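Local atomic coordinates of clavulanic acid biosynthesis oligopeptide binding protein 2 (Streptomyces clavuligerus, PDB entry 2WOL), a protein that probably binds oligopeptides as a solute-binding protein of the clavulanic acid biosynthetic pathway. Residues D407-S412 / I418-K423; A380-A385 / A414-E419; A69-P74 / V80-L85; R102-L107 / T238-P243. All coordinates share one frame; numbering follows the deposited sequence.

In the fold
Along the chain, contact 3 comes first, then contact 4, and contacts 2 and 1 follow on the far side of the chain's centre. Contacts 3 and 4 have centres about 12 Å apart and touch directly: Asp84 forms a salt bridge with Arg242, and Thr72 probably hydrogen-bonds Ile241. Contacts 1 and 2 have centres about 13 Å apart, share Ile418 and Glu419 and both use strand 418-425, which pairs with strand 391-398. Between contacts 2 and 4 the centres are about 60 Å apart. The pairs lie in two widely separated regions, consistent with the two-lobed architecture of solute-binding proteins, in which the ligand is held between the lobes.

Contact 1. Residues D407-S412 / I418-K423; sequences DAVVES and IELTVK
In the beta-alpha-beta unit made by strand 391-398, helix 401-414 and strand 418-425, Val409 and Val410 of the helix lie against Leu420 and Val422 of the strand that follows it. The two short segments run nearly antiparallel, with 160° between their directions. Val410 does most of the work on the helix side. Its methyl Val410 CG2 meets two strand residues at once, 3.8 Å from Val422 CG2 and 3.9 Å from Leu420 CB. The other methyl, Val410 CG1, is anti to the backbone N (chi1 173°) and meets main chain instead, lying 3.8 Å from Leu420 O. Val410 and Leu420 overlap flank to flank, each heading toward the other's backbone, and the leucine carries on to the next helix residue, where Leu420 CD1 lies 3.8 Å from Val409 CG1. At the other end the side chain of Asp407 lies roughly perpendicular to that of Val422. Asp407 OD1 merely touches the methyl Val422 CG2, at 4.0 Å; its polar partner is Arg403, by a salt bridge. One water connects the two backbones: it donates to Val410 O at 2.7 Å and to Ile418 O at 2.7 Å, and accepts from Leu420 N at 2.9 Å. The interface thus combines apolar packing with a single water bridging helix and strand. Around them, strand 391-398 pairs with the strand through the backbones of Glu419, Thr421 and Lys423 and packs Ala393 on Leu420, while Ala408 and Val409 rest on Leu334 of helix 331-337.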
loop_
_atom_site.group_PDB
_atom_site.type_symbol
_atom_site.label_atom_id
_atom_site.label_comp_id
_atom_site.label_asym_id
_atom_site.label_seq_id
_atom_site.Cartn_x
_atom_site.Cartn_y
_atom_site.Cartn_z
ATOM N N ASP A 407 -17.607 15.985 -7.877
ATOM C CA ASP A 407 -18.323 16.893 -8.777
ATOM C C ASP A 407 -18.614 16.236 -10.126
ATOM O O ASP A 407 -19.685 16.438 -10.703
ATOM C CB ASP A 407 -17.537 18.192 -8.994
ATOM C CG ASP A 407 -17.466 19.060 -7.743
ATOM O OD1 ASP A 407 -18.313 18.898 -6.836
ATOM O OD2 ASP A 407 -16.558 19.918 -7.677
ATOM N N ALA A 408 -17.653 15.460 -10.623
ATOM C CA ALA A 408 -17.831 14.712 -11.864
ATOM C C ALA A 408 -18.878 13.603 -11.720
ATOM O O ALA A 408 -19.584 13.278 -12.681
ATOM C CB ALA A 408 -16.502 14.155 -12.345
ATOM N N VAL A 409 -18.995 13.034 -10.521
ATOM C CA VAL A 409 -20.056 12.057 -10.257
ATOM C C VAL A 409 -21.417 12.763 -10.277
ATOM O O VAL A 409 -22.367 12.277 -10.888
ATOM C CB VAL A 409 -19.860 11.290 -8.918
ATOM C CG1 VAL A 409 -20.989 10.283 -8.702
ATOM C CG2 VAL A 409 -18.519 10.564 -8.893
ATOM N N VAL A 410 -21.494 13.916 -9.616
ATOM C CA VAL A 410 -22.708 14.741 -9.602
ATOM C C VAL A 410 -23.163 15.052 -11.033
ATOM O O VAL A 410 -24.323 14.836 -11.390
ATOM C CB VAL A 410 -22.492 16.061 -8.809
ATOM C CG1 VAL A 410 -23.703 16.988 -8.936
ATOM C CG2 VAL A 410 -22.195 15.770 -7.346
ATOM N N GLU A 411 -22.231 15.545 -11.848
ATOM C CA GLU A 411 -22.510 15.904 -13.234
ATOM C C GLU A 411 -22.951 14.694 -14.072
ATOM O O GLU A 411 -23.908 14.785 -14.850
ATOM C CB GLU A 411 -21.283 16.579 -13.855
ATOM C CG GLU A 411 -21.512 17.158 -15.243
ATOM C CD GLU A 411 -20.313 17.939 -15.772
ATOM O OE1 GLU A 411 -19.491 18.428 -14.964
ATOM O OE2 GLU A 411 -20.196 18.062 -17.005
ATOM N N SER A 412 -22.258 13.568 -13.900
ATOM C CA SER A 412 -22.577 12.334 -14.620
ATOM C C SER A 412 -24.002 11.889 -14.333
ATOM O O SER A 412 -24.778 11.632 -15.245
ATOM C CB SER A 412 -21.625 11.200 -14.215
ATOM O OG SER A 412 -20.282 11.461 -14.587
ATOM N N ILE A 418 -30.538 11.584 -11.191
ATOM C CA ILE A 418 -29.968 11.319 -9.877
ATOM C C ILE A 418 -29.301 12.605 -9.409
ATOM O O ILE A 418 -28.259 13.006 -9.939
ATOM C CB ILE A 418 -28.982 10.126 -9.886
ATOM C CG1 ILE A 418 -29.694 8.860 -10.383
ATOM C CG2 ILE A 418 -28.405 9.908 -8.489
ATOM C CD1 ILE A 418 -28.772 7.682 -10.700
ATOM N N GLU A 419 -29.930 13.250 -8.428
ATOM C CA GLU A 419 -29.513 14.565 -7.949
ATOM C C GLU A 419 -28.690 14.412 -6.682
ATOM O O GLU A 419 -29.223 14.090 -5.616
ATOM C CB GLU A 419 -30.731 15.449 -7.661
ATOM C CG GLU A 419 -31.662 15.675 -8.842
ATOM C CD GLU A 419 -32.930 16.414 -8.442
ATOM O OE1 GLU A 419 -32.889 17.190 -7.459
ATOM O OE2 GLU A 419 -33.967 16.217 -9.111
ATOM N N LEU A 420 -27.389 14.644 -6.804
ATOM C CA LEU A 420 -26.489 14.498 -5.674
ATOM C C LEU A 420 -26.062 15.833 -5.103
ATOM O O LEU A 420 -25.857 16.801 -5.837
ATOM C CB LEU A 420 -25.232 13.723 -6.074
ATOM C CG LEU A 420 -25.346 12.314 -6.649
ATOM C CD1 LEU A 420 -23.948 11.743 -6.808
ATOM C CD2 LEU A 420 -26.192 11.420 -5.764
ATOM N N THR A 421 -25.934 15.869 -3.783
ATOM C CA THR A 421 -25.216 16.943 -3.120
ATOM C C THR A 421 -23.959 16.340 -2.501
ATOM O O THR A 421 -23.871 15.124 -2.303
ATOM C CB THR A 421 -26.077 17.654 -2.065
ATOM O OG1 THR A 421 -26.597 16.691 -1.146
ATOM C CG2 THR A 421 -27.242 18.386 -2.730
ATOM N N VAL A 422 -22.987 17.196 -2.212
ATOM C CA VAL A 422 -21.664 16.758 -1.796
ATOM C C VAL A 422 -21.441 17.073 -0.318
ATOM O O VAL A 422 -21.665 18.205 0.126
ATOM C CB VAL A 422 -20.566 17.434 -2.656
ATOM C CG1 VAL A 422 -19.194 16.943 -2.257
ATOM C CG2 VAL A 422 -20.808 17.186 -4.146
ATOM N N LYS A 423 -21.016 16.064 0.435
ATOM C CA LYS A 423 -20.642 16.244 1.836
ATOM C C LYS A 423 -19.140 16.046 1.982
ATOM O O LYS A 423 -18.628 14.943 1.778
ATOM C CB LYS A 423 -21.415 15.277 2.744
ATOM C CG LYS A 423 -20.978 15.268 4.216
ATOM C CD LYS A 423 -21.270 16.589 4.916
ATOM C CE LYS A 423 -20.695 16.601 6.324
ATOM N NZ LYS A 423 -21.028 17.867 7.039
HETATM O O HOH W 1 -26.372 14.858 -9.560
#

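Contact 2. Residues A380-A385 / A414-E419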
loop_
_atom_site.group_PDB
_atom_site.type_symbol
_atom_site.label_atom_id
_atom_site.label_comp_id
_atom_site.label_asym_id
_atom_site.label_seq_id
_atom_site.Cartn_x
_atom_site.Cartn_y
_atom_site.Cartn_z
ATOM N N ALA A 380 -33.075 2.283 -17.619
ATOM C CA ALA A 380 -33.742 0.996 -17.471
ATOM C C ALA A 380 -33.519 0.423 -16.072
ATOM O O ALA A 380 -34.440 -0.128 -15.471
ATOM C CB ALA A 380 -33.268 0.023 -18.538
ATOM N N GLU A 381 -32.299 0.571 -15.549
ATOM C CA GLU A 381 -31.984 0.139 -14.187
ATOM C C GLU A 381 -32.789 0.938 -13.162
ATOM O O GLU A 381 -33.333 0.370 -12.211
ATOM C CB GLU A 381 -30.482 0.258 -13.896
ATOM C CG GLU A 381 -29.579 -0.656 -14.732
ATOM C CD GLU A 381 -29.699 -2.138 -14.402
ATOM O OE1 GLU A 381 -30.123 -2.486 -13.273
ATOM O OE2 GLU A 381 -29.351 -2.958 -15.284
ATOM N N LEU A 382 -32.874 2.252 -13.361
ATOM C CA LEU A 382 -33.693 3.102 -12.488
ATOM C C LEU A 382 -35.154 2.649 -12.458
ATOM O O LEU A 382 -35.760 2.578 -11.388
ATOM C CB LEU A 382 -33.588 4.577 -12.884
ATOM C CG LEU A 382 -32.297 5.294 -12.474
ATOM C CD1 LEU A 382 -32.262 6.684 -13.069
ATOM C CD2 LEU A 382 -32.153 5.345 -10.951
ATOM N N ALA A 383 -35.707 2.334 -13.630
ATOM C CA ALA A 383 -37.056 1.774 -13.713
ATOM C C ALA A 383 -37.179 0.465 -12.928
ATOM O O ALA A 383 -38.168 0.251 -12.221
ATOM C CB ALA A 383 -37.460 1.576 -15.165
ATOM N N ALA A 384 -36.167 -0.396 -13.029
ATOM C CA ALA A 384 -36.156 -1.658 -12.284
ATOM C C ALA A 384 -36.162 -1.438 -10.768
ATOM O O ALA A 384 -36.687 -2.262 -10.016
ATOM C CB ALA A 384 -34.977 -2.524 -12.700
ATOM N N ALA A 385 -35.591 -0.315 -10.335
ATOM C CA ALA A 385 -35.523 0.041 -8.918
ATOM C C ALA A 385 -36.814 0.669 -8.404
ATOM O O ALA A 385 -36.950 0.922 -7.203
ATOM C CB ALA A 385 -34.350 0.985 -8.672
ATOM N N ALA A 414 -26.566 13.423 -12.836
ATOM C CA ALA A 414 -27.650 14.388 -13.068
ATOM C C ALA A 414 -28.350 14.138 -14.404
ATOM O O ALA A 414 -29.527 14.458 -14.564
ATOM C CB ALA A 414 -27.123 15.812 -13.002
ATOM N N ARG A 415 -27.624 13.545 -15.348
ATOM C CA ARG A 415 -28.146 13.260 -16.687
ATOM C C ARG A 415 -29.315 12.270 -16.701
ATOM O O ARG A 415 -30.079 12.231 -17.670
ATOM C CB ARG A 415 -27.023 12.756 -17.597
ATOM C CG ARG A 415 -25.891 13.755 -17.787
ATOM C CD ARG A 415 -24.772 13.183 -18.646
ATOM N NE ARG A 415 -24.179 11.990 -18.041
ATOM C CZ ARG A 415 -23.356 11.153 -18.668
ATOM N NH1 ARG A 415 -23.015 11.362 -19.936
ATOM N NH2 ARG A 415 -22.876 10.096 -18.023
ATOM N N VAL A 416 -29.446 11.473 -15.640
ATOM C CA VAL A 416 -30.547 10.511 -15.516
ATOM C C VAL A 416 -31.422 10.803 -14.285
ATOM O O VAL A 416 -32.146 9.933 -13.794
ATOM C CB VAL A 416 -30.042 9.039 -15.523
ATOM C CG1 VAL A 416 -29.397 8.702 -16.863
ATOM C CG2 VAL A 416 -29.071 8.776 -14.371
ATOM N N GLY A 417 -31.346 12.038 -13.794
ATOM C CA GLY A 417 -32.208 12.488 -12.703
ATOM C C GLY A 417 -31.767 12.079 -11.312
ATOM O O GLY A 417 -32.533 12.200 -10.354
ATOM N N ILE A 418 -30.538 11.584 -11.191
ATOM C CA ILE A 418 -29.968 11.319 -9.877
ATOM C C ILE A 418 -29.301 12.605 -9.409
ATOM O O ILE A 418 -28.259 13.006 -9.939
ATOM C CB ILE A 418 -28.982 10.126 -9.886
ATOM C CG1 ILE A 418 -29.694 8.860 -10.383
ATOM C CG2 ILE A 418 -28.405 9.908 -8.489
ATOM C CD1 ILE A 418 -28.772 7.682 -10.700
ATOM N N GLU A 419 -29.930 13.250 -8.428
ATOM C CA GLU A 419 -29.513 14.565 -7.949
ATOM C C GLU A 419 -28.690 14.412 -6.682
ATOM O O GLU A 419 -29.223 14.090 -5.616
ATOM C CB GLU A 419 -30.731 15.449 -7.661
ATOM C CG GLU A 419 -31.662 15.675 -8.842
ATOM C CD GLU A 419 -32.930 16.414 -8.442
ATOM O OE1 GLU A 419 -32.889 17.190 -7.459
ATOM O OE2 GLU A 419 -33.967 16.217 -9.111
#
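Leu382 projects from its helix onto the turn and strand start at Val416 and Ile418, and this one side chain carries the whole of the helix's share. Its CG stands anti to the carbonyl carbon (chi1 -76°), which directs both methyls at the turn and strand. The close spot is at Leu382 CD1, which lies 3.3 Å from Val416 O and 4.0 Å from Val416 CG2, so the same methyl touches both the carbonyl and the side chain. The second branch is looser: Leu382 CD2 stands 4.1 Å from Ile418 CD1, with the two side chains meeting at a slant. In contrast to this buried patch, Ala380, Ala383 and Ala384 are exposed in the molecule, though a crystal neighbour touches all three, and on the other segment Ala414 and Glu419 are exposed. The positive phi of Gly417 (81°), favoured by glycine, is that of the C-prime residue of the Schellman motif ending helix 401-414: Gly417 N bonds Ala414 O at 3.1 Å, and Ile418 N turns back to Leu413 O. Phe391 of strand 391-398 touches both Leu382 and Ile418, Leu375 and Ala378 of helix 375-384 pack on Val416, and helix 319-327 meets Glu381 and Ala384.

Contact 3. Residues A69-P74 / V80-L85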
loop_
_atom_site.group_PDB
_atom_site.type_symbol
_atom_site.label_atom_id
_atom_site.label_comp_id
_atom_site.label_asym_id
_atom_site.label_seq_id
_atom_site.Cartn_x
_atom_site.Cartn_y
_atom_site.Cartn_z
ATOM N N ALA A 69 11.920 -10.700 2.441
ATOM C CA ALA A 69 11.910 -9.328 1.928
ATOM C C ALA A 69 11.629 -9.327 0.441
ATOM O O ALA A 69 11.947 -10.292 -0.253
ATOM C CB ALA A 69 13.240 -8.636 2.212
ATOM N N TYR A 70 11.034 -8.250 -0.059
ATOM C CA TYR A 70 10.877 -8.125 -1.504
ATOM C C TYR A 70 12.258 -7.989 -2.139
ATOM O O TYR A 70 13.079 -7.196 -1.680
ATOM C CB TYR A 70 9.906 -6.991 -1.867
ATOM C CG TYR A 70 8.545 -7.285 -1.285
ATOM C CD1 TYR A 70 8.148 -6.719 -0.074
ATOM C CD2 TYR A 70 7.683 -8.191 -1.906
ATOM C CE1 TYR A 70 6.915 -7.021 0.488
ATOM C CE2 TYR A 70 6.445 -8.507 -1.349
ATOM C CZ TYR A 70 6.073 -7.916 -0.146
ATOM O OH TYR A 70 4.857 -8.219 0.428
ATOM N N PRO A 71 12.535 -8.807 -3.163
ATOM C CA PRO A 71 13.880 -8.814 -3.726
ATOM C C PRO A 71 14.200 -7.522 -4.466
ATOM O O PRO A 71 13.292 -6.747 -4.805
ATOM C CB PRO A 71 13.860 -10.014 -4.681
ATOM C CG PRO A 71 12.443 -10.205 -5.033
ATOM C CD PRO A 71 11.638 -9.764 -3.837
ATOM N N THR A 72 15.488 -7.289 -4.683
ATOM C CA THR A 72 15.948 -6.110 -5.407
ATOM C C THR A 72 15.853 -6.408 -6.904
ATOM O O THR A 72 16.811 -6.854 -7.535
ATOM C CB THR A 72 17.369 -5.713 -4.954
ATOM O OG1 THR A 72 17.365 -5.540 -3.530
ATOM C CG2 THR A 72 17.828 -4.414 -5.610
ATOM N N ASP A 73 14.662 -6.175 -7.451
ATOM C CA ASP A 73 14.314 -6.627 -8.794
ATOM C C ASP A 73 13.196 -5.750 -9.351
ATOM O O ASP A 73 12.129 -5.658 -8.745
ATOM C CB ASP A 73 13.854 -8.091 -8.726
ATOM C CG ASP A 73 13.802 -8.780 -10.093
ATOM O OD1 ASP A 73 13.680 -8.105 -11.141
ATOM O OD2 ASP A 73 13.871 -10.027 -10.106
ATOM N N PRO A 74 13.443 -5.093 -10.503
ATOM C CA PRO A 74 12.408 -4.296 -11.166
ATOM C C PRO A 74 11.309 -5.122 -11.837
ATOM O O PRO A 74 10.249 -4.580 -12.159
ATOM C CB PRO A 74 13.193 -3.519 -12.228
ATOM C CG PRO A 74 14.376 -4.349 -12.509
ATOM C CD PRO A 74 14.733 -5.020 -11.218
ATOM N N VAL A 80 7.403 -11.179 -5.245
ATOM C CA VAL A 80 7.449 -12.444 -4.509
ATOM C C VAL A 80 8.494 -12.351 -3.394
ATOM O O VAL A 80 9.687 -12.228 -3.675
ATOM C CB VAL A 80 7.739 -13.642 -5.460
ATOM C CG1 VAL A 80 7.722 -14.965 -4.699
ATOM C CG2 VAL A 80 6.730 -13.675 -6.610
ATOM N N PRO A 81 8.050 -12.395 -2.121
ATOM C CA PRO A 81 9.010 -12.291 -1.014
ATOM C C PRO A 81 10.130 -13.332 -1.121
ATOM O O PRO A 81 9.873 -14.492 -1.455
ATOM C CB PRO A 81 8.146 -12.531 0.228
ATOM C CG PRO A 81 6.758 -12.137 -0.198
ATOM C CD PRO A 81 6.663 -12.539 -1.641
ATOM N N ALA A 82 11.356 -12.883 -0.867
ATOM C CA ALA A 82 12.557 -13.712 -0.956
ATOM C C ALA A 82 13.204 -13.844 0.428
ATOM O O ALA A 82 12.983 -12.994 1.292
ATOM C CB ALA A 82 13.538 -13.090 -1.948
ATOM N N PRO A 83 13.992 -14.914 0.656
ATOM C CA PRO A 83 14.644 -15.065 1.959
ATOM C C PRO A 83 15.546 -13.882 2.277
ATOM O O PRO A 83 16.318 -13.442 1.421
ATOM C CB PRO A 83 15.493 -16.332 1.786
ATOM C CG PRO A 83 14.890 -17.059 0.662
ATOM C CD PRO A 83 14.315 -16.028 -0.253
ATOM N N ASP A 84 15.427 -13.366 3.497
ATOM C CA ASP A 84 16.266 -12.272 3.965
ATOM C C ASP A 84 17.027 -12.744 5.204
ATOM O O ASP A 84 18.148 -13.240 5.086
ATOM C CB ASP A 84 15.414 -11.019 4.225
ATOM C CG ASP A 84 16.230 -9.823 4.699
ATOM O OD1 ASP A 84 17.480 -9.880 4.706
ATOM O OD2 ASP A 84 15.604 -8.807 5.069
ATOM N N LEU A 85 16.420 -12.622 6.384
ATOM C CA LEU A 85 17.026 -13.187 7.592
ATOM C C LEU A 85 16.887 -14.702 7.611
ATOM O O LEU A 85 17.733 -15.395 8.175
ATOM C CB LEU A 85 16.421 -12.584 8.863
ATOM C CG LEU A 85 16.735 -11.120 9.169
ATOM C CD1 LEU A 85 15.848 -10.633 10.294
ATOM C CD2 LEU A 85 18.200 -10.919 9.526
#
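Asp84 leans over Ala69 beside a short antiparallel bridge that joins strands 68-69 and 82-83 in a two-stranded sheet, with Ala69 and Ala82 as a hydrogen-bonded pair. Ala69 N gives to Ala82 O at 2.8 Å, and Ala82 N returns to Ala69 O at 2.7 Å. Followed outward, the aspartate begins with Asp84 CB 3.8 Å from Ala69 CB. Asp84 CG, anti to the backbone N (chi1 -179°), passes 4.1 Å from Ala69 CB. At the tip Asp84 OD2 still lies 3.7 Å from Ala69 CB. The polar partners of OD2, however, are the salt-bridged Arg242 and the backbone N of Thr66, and OD1 is taken by Arg65. Tyr70 runs alongside Pro81, the two rings extending in the same sense with Tyr70 CE2 3.8 Å from Pro81 CG, while the phenol OH continues to His185 ND1. Pro71 sets its CB on the methyl of Ala82, and Pro71 CD makes a close CH-to-carbonyl approach of 3.1 Å to Val80 O. A bound glycerol, probably from the crystallisation liquor, sits about 4 Å from the Tyr70 side chain. The two alanine bonds are the hydrogen bonds between these segments; Pro71, Pro81 and Pro83 have no N-H to give, and Asp84 continues the ladder with Leu67. Two arginines and the Thr66 N-H around this buried carboxylate would favour its ionised form.

Contact 4. Residues R102-L107 / T238-P243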
loop_
_atom_site.group_PDB
_atom_site.type_symbol
_atom_site.label_atom_id
_atom_site.label_comp_id
_atom_site.label_asym_id
_atom_site.label_seq_id
_atom_site.Cartn_x
_atom_site.Cartn_y
_atom_site.Cartn_z
ATOM N N ARG A 102 13.840 -20.649 9.234
ATOM C CA ARG A 102 15.138 -20.964 9.817
ATOM C C ARG A 102 16.057 -19.772 9.617
ATOM O O ARG A 102 16.326 -19.369 8.485
ATOM C CB ARG A 102 15.708 -22.243 9.192
ATOM C CG ARG A 102 14.691 -23.375 9.223
ATOM C CD ARG A 102 15.175 -24.705 8.665
ATOM N NE ARG A 102 14.034 -25.616 8.585
ATOM C CZ ARG A 102 13.528 -26.291 9.616
ATOM N NH1 ARG A 102 14.078 -26.193 10.821
ATOM N NH2 ARG A 102 12.472 -27.072 9.442
ATOM N N LEU A 103 16.513 -19.201 10.725
ATOM C CA LEU A 103 17.273 -17.958 10.702
ATOM C C LEU A 103 18.750 -18.175 10.413
ATOM O O LEU A 103 19.346 -19.164 10.856
ATOM C CB LEU A 103 17.119 -17.216 12.031
ATOM C CG LEU A 103 15.847 -16.408 12.291
ATOM C CD1 LEU A 103 14.660 -17.309 12.627
ATOM C CD2 LEU A 103 16.102 -15.419 13.422
ATOM N N ARG A 104 19.337 -17.240 9.669
ATOM C CA ARG A 104 20.787 -17.188 9.489
ATOM C C ARG A 104 21.471 -17.006 10.844
ATOM O O ARG A 104 20.955 -16.308 11.718
ATOM C CB ARG A 104 21.174 -16.044 8.552
ATOM C CG ARG A 104 20.739 -16.233 7.112
ATOM C CD ARG A 104 20.923 -14.941 6.338
ATOM N NE ARG A 104 20.756 -15.128 4.901
ATOM C CZ ARG A 104 21.735 -15.477 4.070
ATOM N NH1 ARG A 104 22.966 -15.681 4.524
ATOM N NH2 ARG A 104 21.485 -15.619 2.776
ATOM N N ARG A 105 22.624 -17.650 11.009
ATOM C CA ARG A 105 23.339 -17.656 12.283
ATOM C C ARG A 105 24.316 -16.490 12.383
ATOM O O ARG A 105 24.810 -15.990 11.370
ATOM C CB ARG A 105 24.114 -18.971 12.460
ATOM C CG ARG A 105 23.485 -20.199 11.810
ATOM C CD ARG A 105 22.727 -21.067 12.803
ATOM N NE ARG A 105 22.346 -22.347 12.204
ATOM C CZ ARG A 105 21.758 -23.349 12.855
ATOM N NH1 ARG A 105 21.468 -23.241 14.147
ATOM N NH2 ARG A 105 21.457 -24.469 12.208
ATOM N N GLY A 106 24.589 -16.064 13.613
ATOM C CA GLY A 106 25.631 -15.076 13.891
ATOM C C GLY A 106 25.365 -13.645 13.460
ATOM O O GLY A 106 26.294 -12.836 13.406
ATOM N N LEU A 107 24.108 -13.321 13.166
ATOM C CA LEU A 107 23.748 -11.965 12.749
ATOM C C LEU A 107 23.577 -11.052 13.958
ATOM O O LEU A 107 23.245 -11.518 15.050
ATOM C CB LEU A 107 22.490 -11.971 11.879
ATOM C CG LEU A 107 22.500 -12.860 10.629
ATOM C CD1 LEU A 107 21.353 -12.485 9.718
ATOM C CD2 LEU A 107 23.812 -12.766 9.862
ATOM N N THR A 238 26.016 -11.713 4.375
ATOM C CA THR A 238 24.832 -12.426 4.865
ATOM C C THR A 238 23.522 -11.859 4.320
ATOM O O THR A 238 22.445 -12.371 4.628
ATOM C CB THR A 238 24.756 -12.420 6.406
ATOM O OG1 THR A 238 24.412 -11.106 6.879
ATOM C CG2 THR A 238 26.082 -12.857 7.017
ATOM N N ASP A 239 23.620 -10.806 3.515
ATOM C CA ASP A 239 22.436 -10.096 3.043
ATOM C C ASP A 239 22.294 -10.218 1.526
ATOM O O ASP A 239 23.076 -9.615 0.790
ATOM C CB ASP A 239 22.512 -8.627 3.467
ATOM C CG ASP A 239 21.191 -7.897 3.296
ATOM O OD1 ASP A 239 20.500 -8.125 2.282
ATOM O OD2 ASP A 239 20.854 -7.086 4.183
ATOM N N PRO A 240 21.297 -11.000 1.057
ATOM C CA PRO A 240 21.070 -11.200 -0.377
ATOM C C PRO A 240 20.244 -10.091 -1.042
ATOM O O PRO A 240 19.994 -10.154 -2.252
ATOM C CB PRO A 240 20.295 -12.518 -0.416
ATOM C CG PRO A 240 19.490 -12.498 0.846
ATOM C CD PRO A 240 20.328 -11.763 1.871
ATOM N N ILE A 241 19.828 -9.096 -0.260
ATOM C CA ILE A 241 18.895 -8.063 -0.728
ATOM C C ILE A 241 19.571 -6.702 -0.937
ATOM O O ILE A 241 19.347 -6.036 -1.955
ATOM C CB ILE A 241 17.697 -7.881 0.273
ATOM C CG1 ILE A 241 17.022 -9.225 0.626
ATOM C CG2 ILE A 241 16.692 -6.818 -0.229
ATOM C CD1 ILE A 241 16.215 -9.877 -0.489
ATOM N N ARG A 242 20.404 -6.303 0.020
ATOM C CA ARG A 242 20.810 -4.906 0.165
ATOM C C ARG A 242 22.263 -4.619 -0.219
ATOM O O ARG A 242 23.181 -5.138 0.419
ATOM C CB ARG A 242 20.553 -4.448 1.604
ATOM C CG ARG A 242 19.101 -4.571 2.009
ATOM C CD ARG A 242 18.902 -4.427 3.497
ATOM N NE ARG A 242 17.528 -4.766 3.852
ATOM C CZ ARG A 242 17.083 -6.009 4.010
ATOM N NH1 ARG A 242 17.913 -7.039 3.882
ATOM N NH2 ARG A 242 15.810 -6.225 4.310
ATOM N N PRO A 243 22.476 -3.785 -1.261
ATOM C CA PRO A 243 23.846 -3.418 -1.647
ATOM C C PRO A 243 24.516 -2.362 -0.766
ATOM O O PRO A 243 25.736 -2.218 -0.817
ATOM C CB PRO A 243 23.672 -2.882 -3.067
ATOM C CG PRO A 243 22.307 -2.312 -3.077
ATOM C CD PRO A 243 21.476 -3.177 -2.159
#
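Arg104 lays the face of its guanidinium over the backbone carbonyl of Thr238, where the loop after strand 98-102 meets the loop between strands 225-230 and 248-253. Thr238 O sits off the centre of the group, 3.2 Å from Arg104 CZ; from above the plane it cannot be reached by a well-directed N-H, and the contact is not a hydrogen bond. An extended chain from CG to NE carries the group there, and farther along Arg104 NH2 meets Pro240 CD obliquely at 4.1 Å. In the second part of the contact, Leu107 and Thr238 pass alongside each other head to tail. A single methyl, Leu107 CD2, covers the threonine, 3.6 Å from Thr238 CG2 and 3.5 Å from Thr238 OG1. That hydroxyl (chi1 72°) is hydrogen-bonded to Asp235 O. Within the 238-243 loop, Asp239 OD1 accepts from Ile241 N at 2.8 Å, an Asx turn, and also from Arg242 N at 2.9 Å, which completes an Asx motif, while OD2 makes a salt bridge to Arg242 NH1. Arg65 NH2 supplies the hydrogen bond to Thr238 O, and the positive guanidinium of Arg104, its NE bonded weakly to Asp84 O, probably adds a favourable electrostatic contact through its face.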